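PDB 1SQ4: glyoxylate-induced Protein from Pseudomonas aeruginosa, which is a bicupin of uncertain function, tentatively assigned as a ureidoglycine aminohydrolase of purine-derived ureide breakdown. Local coordinates for residues Gly174-Thr179 and Ala207-Met212; Tyr225-Asp230 and Asp238-Arg243; Thr104-Val109 and Pro154-Thr159. All blocks are in the same frame, centred on the assembly; numbering follows the deposited sequence.

Contact 1 (Gly174-Thr179 and Ala207-Met212); sequences GRWSTT and AETHVM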
loop_
_atom_site.group_PDB
_atom_site.type_symbol
_atom_site.label_atom_id
_atom_site.label_comp_id
_atom_site.label_asym_id
_atom_site.label_seq_id
_atom_site.Cartn_x
_atom_site.Cartn_y
_atom_site.Cartn_z
ATOM N N GLY A 174 -4.946 -36.471 -14.409
ATOM C CA GLY A 174 -4.583 -37.300 -13.269
ATOM C C GLY A 174 -3.297 -36.902 -12.557
ATOM O O GLY A 174 -2.646 -37.747 -11.937
ATOM N N ARG A 175 -2.935 -35.622 -12.644
ATOM C CA ARG A 175 -1.730 -35.084 -12.006
ATOM C C ARG A 175 -2.047 -34.540 -10.608
ATOM O O ARG A 175 -1.192 -33.940 -9.958
ATOM C CB ARG A 175 -1.150 -33.935 -12.843
ATOM C CG ARG A 175 -0.051 -34.290 -13.841
ATOM C CD ARG A 175 -0.495 -35.296 -14.900
ATOM N NE ARG A 175 0.415 -35.295 -16.046
ATOM C CZ ARG A 175 1.707 -35.613 -15.995
ATOM N NH1 ARG A 175 2.267 -35.975 -14.846
ATOM N NH2 ARG A 175 2.449 -35.532 -17.097
ATOM N N TRP A 176 -3.275 -34.743 -10.152
ATOM C CA TRP A 176 -3.693 -34.243 -8.855
ATOM C C TRP A 176 -4.639 -35.269 -8.246
ATOM O O TRP A 176 -5.574 -35.725 -8.899
ATOM C CB TRP A 176 -4.376 -32.885 -9.059
ATOM C CG TRP A 176 -4.842 -32.209 -7.824
ATOM C CD1 TRP A 176 -4.236 -32.224 -6.606
ATOM C CD2 TRP A 176 -6.011 -31.397 -7.682
ATOM N NE1 TRP A 176 -4.958 -31.473 -5.706
ATOM C CE2 TRP A 176 -6.053 -30.955 -6.342
ATOM C CE3 TRP A 176 -7.029 -30.999 -8.555
ATOM C CZ2 TRP A 176 -7.074 -30.136 -5.852
ATOM C CZ3 TRP A 176 -8.047 -30.183 -8.067
ATOM C CH2 TRP A 176 -8.060 -29.763 -6.729
ATOM N N SER A 177 -4.384 -35.649 -6.998
ATOM C CA SER A 177 -5.203 -36.646 -6.326
ATOM C C SER A 177 -5.245 -36.358 -4.839
ATOM O O SER A 177 -4.548 -35.472 -4.360
ATOM C CB SER A 177 -4.608 -38.026 -6.550
ATOM O OG SER A 177 -3.295 -38.069 -6.013
ATOM N N THR A 178 -6.039 -37.133 -4.107
ATOM C CA THR A 178 -6.172 -36.940 -2.673
ATOM C C THR A 178 -6.286 -38.284 -1.963
ATOM O O THR A 178 -6.988 -39.183 -2.435
ATOM C CB THR A 178 -7.446 -36.130 -2.347
ATOM O OG1 THR A 178 -7.411 -34.881 -3.041
ATOM C CG2 THR A 178 -7.557 -35.876 -0.858
ATOM N N THR A 179 -5.601 -38.431 -0.834
ATOM C CA THR A 179 -5.697 -39.666 -0.083
ATOM C C THR A 179 -6.533 -39.388 1.158
ATOM O O THR A 179 -6.201 -38.516 1.953
ATOM C CB THR A 179 -4.323 -40.184 0.334
ATOM O OG1 THR A 179 -4.254 -40.257 1.766
ATOM C CG2 THR A 179 -3.234 -39.274 -0.194
ATOM N N ALA A 207 -7.147 -25.270 -6.863
ATOM C CA ALA A 207 -6.677 -26.302 -5.952
ATOM C C ALA A 207 -7.378 -26.263 -4.607
ATOM O O ALA A 207 -7.010 -26.997 -3.681
ATOM C CB ALA A 207 -5.172 -26.179 -5.763
ATOM N N GLU A 208 -8.381 -25.400 -4.495
ATOM C CA GLU A 208 -9.132 -25.274 -3.255
ATOM C C GLU A 208 -9.918 -26.560 -3.042
ATOM O O GLU A 208 -10.582 -27.041 -3.954
ATOM C CB GLU A 208 -10.078 -24.068 -3.337
ATOM C CG GLU A 208 -10.796 -23.715 -2.029
ATOM C CD GLU A 208 -11.040 -22.204 -1.871
ATOM O OE1 GLU A 208 -11.640 -21.588 -2.788
ATOM O OE2 GLU A 208 -10.631 -21.633 -0.827
ATOM N N THR A 209 -9.820 -27.134 -1.850
ATOM C CA THR A 209 -10.546 -28.364 -1.556
ATOM C C THR A 209 -11.541 -28.130 -0.443
ATOM O O THR A 209 -12.357 -28.991 -0.156
ATOM C CB THR A 209 -9.613 -29.498 -1.115
ATOM O OG1 THR A 209 -8.751 -29.026 -0.072
ATOM C CG2 THR A 209 -8.789 -29.993 -2.282
ATOM N N HIS A 210 -11.466 -26.967 0.190
ATOM C CA HIS A 210 -12.380 -26.632 1.277
ATOM C C HIS A 210 -12.709 -25.169 1.127
ATOM O O HIS A 210 -11.859 -24.395 0.717
ATOM C CB HIS A 210 -11.723 -26.867 2.633
ATOM C CG HIS A 210 -12.689 -26.904 3.769
ATOM N ND1 HIS A 210 -13.832 -27.671 3.742
ATOM C CD2 HIS A 210 -12.662 -26.305 4.983
ATOM C CE1 HIS A 210 -14.467 -27.548 4.893
ATOM N NE2 HIS A 210 -13.776 -26.726 5.663
ATOM N N VAL A 211 -13.935 -24.789 1.460
ATOM C CA VAL A 211 -14.346 -23.405 1.306
ATOM C C VAL A 211 -14.057 -22.589 2.562
ATOM O O VAL A 211 -13.761 -21.402 2.490
ATOM C CB VAL A 211 -15.854 -23.331 0.932
ATOM C CG1 VAL A 211 -16.707 -23.688 2.134
ATOM C CG2 VAL A 211 -16.200 -21.966 0.425
HETATM N N MSE A 212 -14.128 -23.235 3.716
HETATM C CA MSE A 212 -13.866 -22.556 4.972
HETATM C C MSE A 212 -12.389 -22.654 5.315
HETATM O O MSE A 212 -11.609 -23.208 4.548
HETATM C CB MSE A 212 -14.733 -23.160 6.073
HETATM C CG MSE A 212 -16.233 -23.042 5.779
HETATM SE SE MSE A 212 -16.870 -21.200 5.780
HETATM C CE MSE A 212 -16.935 -20.872 3.881
#
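Trp176 meets Ala207 and Thr209 through CZ2 and CH2 of its indole, joining strand 176-179 of the C-terminal cupin barrel to the loop that enters strand 212-220. The example illustrates how one long aromatic can span a gap that two backbones leave: the nearest CA atoms, those of Trp176 and Ala207, stand 9.0 Å apart. Trp176 crosses it because its CG lies anti to the backbone N (chi1 -179°), which carries the indole away from its own strand and sets CH2 3.8 Å from Ala207 CA. The neighbouring ring atom CZ2 of Trp176 is 4.4 Å from Ala207 CB. Both loop residues approach the ring obliquely, and no hydrogen bond links the segments, so the contact rests on van der Waals packing. Phe198 of strand 191-198 stacks on the indole and also touches Ala207, while Met169 packs against Trp176 from the loop beyond strand 167-168. Thr209 offers its methyl branch rather than its hydroxyl to the tryptophan. Its chi1 of 50° places OG1 between the backbone N and the carbonyl carbon and leaves CG2 beside the N; the side chain also lies about 4 Å from a bound thiocyanate. Thr209 CG2 ends 4.0 Å from Trp176 CZ2.

Contact 2 (Tyr225-Asp230 and Asp238-Arg243); sequences YRLNQD and DFMWLR
Met240, a selenomethionine here, runs extended through chi2 and then bends at chi3 (-67°), and this final turn brings its methyl CE over the ring of Tyr225. Met240 CE sits 4.1 Å from the centroid of the Tyr225 ring and only 7° off the ring normal, a CH-pi contact close to the ring's axis. Met240 SE meets the same ring more obliquely, 3.6 Å from Tyr225 CD2. The selenium makes the Met-aromatic contact and CE the CH-pi contact, so the last two atoms of one side chain engage one ring. The contact lies between the two sheets of the C-terminal cupin beta-barrel: strand 222-227 belongs to one sheet and strand 239-244 to the other, and the axes of 225-227 and 239-243 approach to 10.1 Å and are inclined by 32°. Side chains alone cross that space. Leu227, whose CG is anti to the carbonyl carbon, divides its branches, CD1 lying 4.1 Å from Met240 SE and CD2 lying 4.2 Å from Leu242 CD1. Leu216 of strand 212-220 touches Tyr225, Met240 and Leu242 alike. The polar end of the tyrosine is satisfied beyond this apolar cluster, where Tyr225 OH hydrogen-bonds to Tyr260 OH and Gln248 OE1.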
loop_
_atom_site.group_PDB
_atom_site.type_symbol
_atom_site.label_atom_id
_atom_site.label_comp_id
_atom_site.label_asym_id
_atom_site.label_seq_id
_atom_site.Cartn_x
_atom_site.Cartn_y
_atom_site.Cartn_z
ATOM N N TYR A 225 2.823 -21.913 -5.087
ATOM C CA TYR A 225 1.411 -21.942 -4.743
ATOM C C TYR A 225 0.872 -20.539 -4.817
ATOM O O TYR A 225 1.553 -19.572 -4.482
ATOM C CB TYR A 225 1.233 -22.468 -3.322
ATOM C CG TYR A 225 -0.056 -23.211 -3.058
ATOM C CD1 TYR A 225 -0.198 -24.543 -3.437
ATOM C CD2 TYR A 225 -1.111 -22.604 -2.370
ATOM C CE1 TYR A 225 -1.348 -25.258 -3.131
ATOM C CE2 TYR A 225 -2.270 -23.313 -2.062
ATOM C CZ TYR A 225 -2.376 -24.640 -2.445
ATOM O OH TYR A 225 -3.501 -25.356 -2.134
ATOM N N ARG A 226 -0.369 -20.432 -5.246
ATOM C CA ARG A 226 -1.016 -19.145 -5.363
ATOM C C ARG A 226 -2.055 -19.001 -4.251
ATOM O O ARG A 226 -3.052 -19.717 -4.237
ATOM C CB ARG A 226 -1.678 -19.069 -6.736
ATOM C CG ARG A 226 -2.538 -17.853 -6.985
ATOM C CD ARG A 226 -1.689 -16.629 -7.147
ATOM N NE ARG A 226 -2.449 -15.485 -7.647
ATOM C CZ ARG A 226 -2.932 -15.376 -8.881
ATOM N NH1 ARG A 226 -2.741 -16.349 -9.762
ATOM N NH2 ARG A 226 -3.595 -14.280 -9.238
ATOM N N LEU A 227 -1.812 -18.101 -3.306
ATOM C CA LEU A 227 -2.766 -17.865 -2.222
ATOM C C LEU A 227 -3.361 -16.484 -2.453
ATOM O O LEU A 227 -2.696 -15.472 -2.260
ATOM C CB LEU A 227 -2.061 -17.904 -0.865
ATOM C CG LEU A 227 -1.368 -19.231 -0.514
ATOM C CD1 LEU A 227 -0.286 -19.000 0.526
ATOM C CD2 LEU A 227 -2.395 -20.241 -0.029
ATOM N N ASN A 228 -4.609 -16.447 -2.900
ATOM C CA ASN A 228 -5.290 -15.188 -3.152
ATOM C C ASN A 228 -4.467 -14.131 -3.896
ATOM O O ASN A 228 -3.928 -13.221 -3.276
ATOM C CB ASN A 228 -5.767 -14.601 -1.818
ATOM C CG ASN A 228 -6.439 -13.251 -1.980
ATOM O OD1 ASN A 228 -7.311 -13.080 -2.830
ATOM N ND2 ASN A 228 -6.046 -12.291 -1.161
ATOM N N GLN A 229 -4.358 -14.231 -5.213
ATOM C CA GLN A 229 -3.620 -13.210 -5.961
ATOM C C GLN A 229 -2.119 -13.125 -5.664
ATOM O O GLN A 229 -1.422 -12.276 -6.222
ATOM C CB GLN A 229 -4.252 -11.835 -5.702
ATOM C CG GLN A 229 -5.646 -11.698 -6.246
ATOM C CD GLN A 229 -5.665 -11.727 -7.758
ATOM O OE1 GLN A 229 -5.385 -10.713 -8.421
ATOM N NE2 GLN A 229 -5.960 -12.899 -8.323
ATOM N N ASP A 230 -1.616 -13.992 -4.792
ATOM C CA ASP A 230 -0.196 -13.967 -4.443
ATOM C C ASP A 230 0.506 -15.306 -4.623
ATOM O O ASP A 230 0.161 -16.283 -3.973
ATOM C CB ASP A 230 -0.020 -13.513 -2.993
ATOM C CG ASP A 230 -0.301 -12.040 -2.799
ATOM O OD1 ASP A 230 -0.575 -11.632 -1.652
ATOM O OD2 ASP A 230 -0.243 -11.282 -3.782
ATOM N N ASP A 238 6.918 -26.216 5.295
ATOM C CA ASP A 238 6.203 -24.957 5.346
ATOM C C ASP A 238 4.741 -25.228 5.636
ATOM O O ASP A 238 4.209 -26.273 5.267
ATOM C CB ASP A 238 6.348 -24.184 4.030
ATOM C CG ASP A 238 7.785 -23.751 3.757
ATOM O OD1 ASP A 238 8.633 -23.853 4.674
ATOM O OD2 ASP A 238 8.066 -23.298 2.624
ATOM N N PHE A 239 4.113 -24.277 6.316
ATOM C CA PHE A 239 2.715 -24.369 6.688
ATOM C C PHE A 239 1.957 -23.162 6.130
ATOM O O PHE A 239 2.427 -22.027 6.228
ATOM C CB PHE A 239 2.586 -24.392 8.214
ATOM C CG PHE A 239 1.173 -24.499 8.694
ATOM C CD1 PHE A 239 0.460 -25.675 8.519
ATOM C CD2 PHE A 239 0.529 -23.406 9.257
ATOM C CE1 PHE A 239 -0.865 -25.766 8.888
ATOM C CE2 PHE A 239 -0.803 -23.489 9.629
ATOM C CZ PHE A 239 -1.502 -24.674 9.440
HETATM N N MSE A 240 0.793 -23.414 5.533
HETATM C CA MSE A 240 -0.042 -22.348 4.983
HETATM C C MSE A 240 -1.395 -22.404 5.656
HETATM O O MSE A 240 -1.976 -23.477 5.781
HETATM C CB MSE A 240 -0.247 -22.523 3.474
HETATM C CG MSE A 240 1.026 -22.547 2.638
HETATM SE SE MSE A 240 0.673 -23.020 0.784
HETATM C CE MSE A 240 0.102 -24.837 0.996
ATOM N N TRP A 241 -1.893 -21.254 6.087
ATOM C CA TRP A 241 -3.200 -21.187 6.721
ATOM C C TRP A 241 -4.136 -20.348 5.882
ATOM O O TRP A 241 -3.819 -19.206 5.561
ATOM C CB TRP A 241 -3.104 -20.573 8.112
ATOM C CG TRP A 241 -4.448 -20.359 8.719
ATOM C CD1 TRP A 241 -5.134 -19.195 8.792
ATOM C CD2 TRP A 241 -5.309 -21.369 9.258
ATOM N NE1 TRP A 241 -6.376 -19.407 9.343
ATOM C CE2 TRP A 241 -6.507 -20.734 9.643
ATOM C CE3 TRP A 241 -5.177 -22.747 9.460
ATOM C CZ2 TRP A 241 -7.571 -21.428 10.202
ATOM C CZ3 TRP A 241 -6.232 -23.440 10.015
ATOM C CH2 TRP A 241 -7.412 -22.778 10.388
ATOM N N LEU A 242 -5.292 -20.914 5.543
ATOM C CA LEU A 242 -6.293 -20.223 4.733
ATOM C C LEU A 242 -7.519 -19.794 5.538
ATOM O O LEU A 242 -8.063 -20.581 6.309
ATOM C CB LEU A 242 -6.720 -21.111 3.574
ATOM C CG LEU A 242 -5.693 -21.170 2.443
ATOM C CD1 LEU A 242 -4.991 -22.505 2.401
ATOM C CD2 LEU A 242 -6.427 -20.911 1.130
ATOM N N ARG A 243 -7.952 -18.546 5.328
ATOM C CA ARG A 243 -9.084 -17.937 6.034
ATOM C C ARG A 243 -10.487 -18.365 5.634
ATOM O O ARG A 243 -11.337 -18.605 6.506
ATOM C CB ARG A 243 -9.018 -16.405 5.941
ATOM C CG ARG A 243 -8.428 -15.700 7.157
ATOM C CD ARG A 243 -9.478 -14.974 8.008
ATOM N NE ARG A 243 -8.897 -14.441 9.239
ATOM C CZ ARG A 243 -7.990 -13.470 9.271
ATOM N NH1 ARG A 243 -7.499 -13.043 10.432
ATOM N NH2 ARG A 243 -7.588 -12.913 8.138
#

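Contact 3 (Thr104-Val109 and Pro154-Thr159); sequences TLQGQV and PEAFVT
Leu105 and Ala156 make a small apolar contact near the periphery of the N-terminal half, where the turn after strand 101-105 meets the chain leading into strand 157-160. It is a partly buried junction without a hydrogen bond across it, in which the alanine contributes a single methyl and the leucine supplies the reach. With CG anti to the backbone N (chi1 -176°), Leu105 sets CD2 3.5 Å from Ala156 CB. Leu105 CG is the next nearest atom to the methyl CB of Ala156, at 4.1 Å, so Ala156 lies against one branch and the branch point behind it. Strand 101-105 pairs with 126-129 and 109-112 in the four-stranded sheet, whereas 157-160 is the outermost strand of the six-stranded one; the contact therefore bridges the two sheets of a cupin beta-barrel. The turn itself is held by backbone bonds, Leu105 N to Gln108 O at 2.9 Å and a weak return bond from Gln108 N to Leu105 O. Leu105 also packs on Tyr126 of its own sheet and on Ile120 of the facing one, while Ala156 touches Pro121. Gln106, exposed on the turn, adds a looser approach through its amide end: Gln106 NE2 lies 4.3 Å from Ala156 CB, a van der Waals neighbour of the methyl.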
loop_
_atom_site.group_PDB
_atom_site.type_symbol
_atom_site.label_atom_id
_atom_site.label_comp_id
_atom_site.label_asym_id
_atom_site.label_seq_id
_atom_site.Cartn_x
_atom_site.Cartn_y
_atom_site.Cartn_z
ATOM N N THR A 104 -1.052 -47.289 22.006
ATOM C CA THR A 104 -1.951 -48.249 22.619
ATOM C C THR A 104 -3.311 -47.565 22.558
ATOM O O THR A 104 -3.605 -46.658 23.339
ATOM C CB THR A 104 -1.548 -48.537 24.073
ATOM O OG1 THR A 104 -0.243 -49.117 24.090
ATOM C CG2 THR A 104 -2.517 -49.492 24.716
ATOM N N LEU A 105 -4.128 -47.986 21.600
ATOM C CA LEU A 105 -5.433 -47.389 21.416
ATOM C C LEU A 105 -6.525 -48.433 21.482
ATOM O O LEU A 105 -6.488 -49.430 20.763
ATOM C CB LEU A 105 -5.478 -46.671 20.068
ATOM C CG LEU A 105 -6.753 -45.893 19.751
ATOM C CD1 LEU A 105 -6.912 -44.795 20.767
ATOM C CD2 LEU A 105 -6.694 -45.316 18.342
ATOM N N GLN A 106 -7.503 -48.198 22.351
ATOM C CA GLN A 106 -8.613 -49.127 22.493
ATOM C C GLN A 106 -8.107 -50.528 22.784
ATOM O O GLN A 106 -8.444 -51.483 22.079
ATOM C CB GLN A 106 -9.447 -49.151 21.206
ATOM C CG GLN A 106 -10.884 -48.701 21.410
ATOM C CD GLN A 106 -10.972 -47.245 21.856
ATOM O OE1 GLN A 106 -10.289 -46.822 22.799
ATOM N NE2 GLN A 106 -11.830 -46.477 21.190
ATOM N N GLY A 107 -7.289 -50.638 23.823
ATOM C CA GLY A 107 -6.739 -51.924 24.205
ATOM C C GLY A 107 -6.099 -52.675 23.055
ATOM O O GLY A 107 -6.209 -53.900 22.974
ATOM N N GLN A 108 -5.434 -51.938 22.169
ATOM C CA GLN A 108 -4.758 -52.520 21.015
ATOM C C GLN A 108 -3.458 -51.763 20.777
ATOM O O GLN A 108 -3.482 -50.561 20.532
ATOM C CB GLN A 108 -5.645 -52.413 19.774
ATOM C CG GLN A 108 -5.018 -53.017 18.522
ATOM C CD GLN A 108 -5.397 -54.471 18.318
ATOM O OE1 GLN A 108 -5.477 -55.240 19.273
ATOM N NE2 GLN A 108 -5.620 -54.860 17.066
ATOM N N VAL A 109 -2.330 -52.461 20.850
ATOM C CA VAL A 109 -1.029 -51.829 20.643
ATOM C C VAL A 109 -0.654 -51.808 19.163
ATOM O O VAL A 109 -0.689 -52.838 18.495
ATOM C CB VAL A 109 0.080 -52.568 21.433
ATOM C CG1 VAL A 109 1.395 -51.823 21.324
ATOM C CG2 VAL A 109 -0.325 -52.696 22.887
ATOM N N PRO A 154 -17.360 -41.502 16.261
ATOM C CA PRO A 154 -16.550 -42.203 15.268
ATOM C C PRO A 154 -15.658 -43.215 15.958
ATOM O O PRO A 154 -15.205 -42.990 17.084
ATOM C CB PRO A 154 -15.772 -41.076 14.607
ATOM C CG PRO A 154 -15.608 -40.101 15.715
ATOM C CD PRO A 154 -16.961 -40.095 16.375
ATOM N N GLU A 155 -15.426 -44.344 15.299
ATOM C CA GLU A 155 -14.584 -45.392 15.870
ATOM C C GLU A 155 -13.143 -45.205 15.442
ATOM O O GLU A 155 -12.871 -44.777 14.325
ATOM C CB GLU A 155 -15.092 -46.775 15.451
ATOM C CG GLU A 155 -16.237 -47.293 16.329
ATOM C CD GLU A 155 -17.079 -48.352 15.637
ATOM O OE1 GLU A 155 -17.527 -48.108 14.488
ATOM O OE2 GLU A 155 -17.313 -49.424 16.244
ATOM N N ALA A 156 -12.228 -45.510 16.356
ATOM C CA ALA A 156 -10.802 -45.388 16.107
ATOM C C ALA A 156 -10.352 -46.350 15.031
ATOM O O ALA A 156 -11.094 -47.230 14.610
ATOM C CB ALA A 156 -10.029 -45.664 17.373
ATOM N N PHE A 157 -9.122 -46.160 14.580
ATOM C CA PHE A 157 -8.536 -47.017 13.576
ATOM C C PHE A 157 -7.118 -46.539 13.313
ATOM O O PHE A 157 -6.784 -45.382 13.574
ATOM C CB PHE A 157 -9.398 -47.017 12.306
ATOM C CG PHE A 157 -9.542 -45.679 11.656
ATOM C CD1 PHE A 157 -8.555 -45.206 10.807
ATOM C CD2 PHE A 157 -10.655 -44.882 11.904
ATOM C CE1 PHE A 157 -8.667 -43.969 10.206
ATOM C CE2 PHE A 157 -10.783 -43.634 11.307
ATOM C CZ PHE A 157 -9.782 -43.178 10.460
ATOM N N VAL A 158 -6.280 -47.456 12.847
ATOM C CA VAL A 158 -4.881 -47.175 12.554
ATOM C C VAL A 158 -4.567 -47.773 11.186
ATOM O O VAL A 158 -5.120 -48.812 10.805
ATOM C CB VAL A 158 -3.951 -47.810 13.608
ATOM C CG1 VAL A 158 -2.498 -47.434 13.336
ATOM C CG2 VAL A 158 -4.366 -47.364 14.999
ATOM N N THR A 159 -3.674 -47.112 10.455
ATOM C CA THR A 159 -3.305 -47.550 9.125
ATOM C C THR A 159 -2.121 -46.709 8.658
ATOM O O THR A 159 -1.571 -45.935 9.440
ATOM C CB THR A 159 -4.507 -47.380 8.162
ATOM O OG1 THR A 159 -4.154 -47.823 6.844
ATOM C CG2 THR A 159 -4.945 -45.923 8.117
#

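In the fold
The three contacts sample both halves of a bicupin chain. Contacts 1 and 2 belong to the C-terminal half: their centres lie 14 Å apart, and they touch directly where Ala207 CB comes 4.1 Å from Tyr225 OH. Both also reach a second subunit of the eight-chain assembly. Contact 3 is set in the N-terminal half, its centre 28 Å from that of contact 1 and 34 Å from that of contact 2, with the chain's centre between contacts 2 and 3. Along the sequence it closes before either of the others opens. Of the three, contact 1 lies beside a bound thiocyanate, probably taken up from the crystallisation liquor, which may mark a pocket.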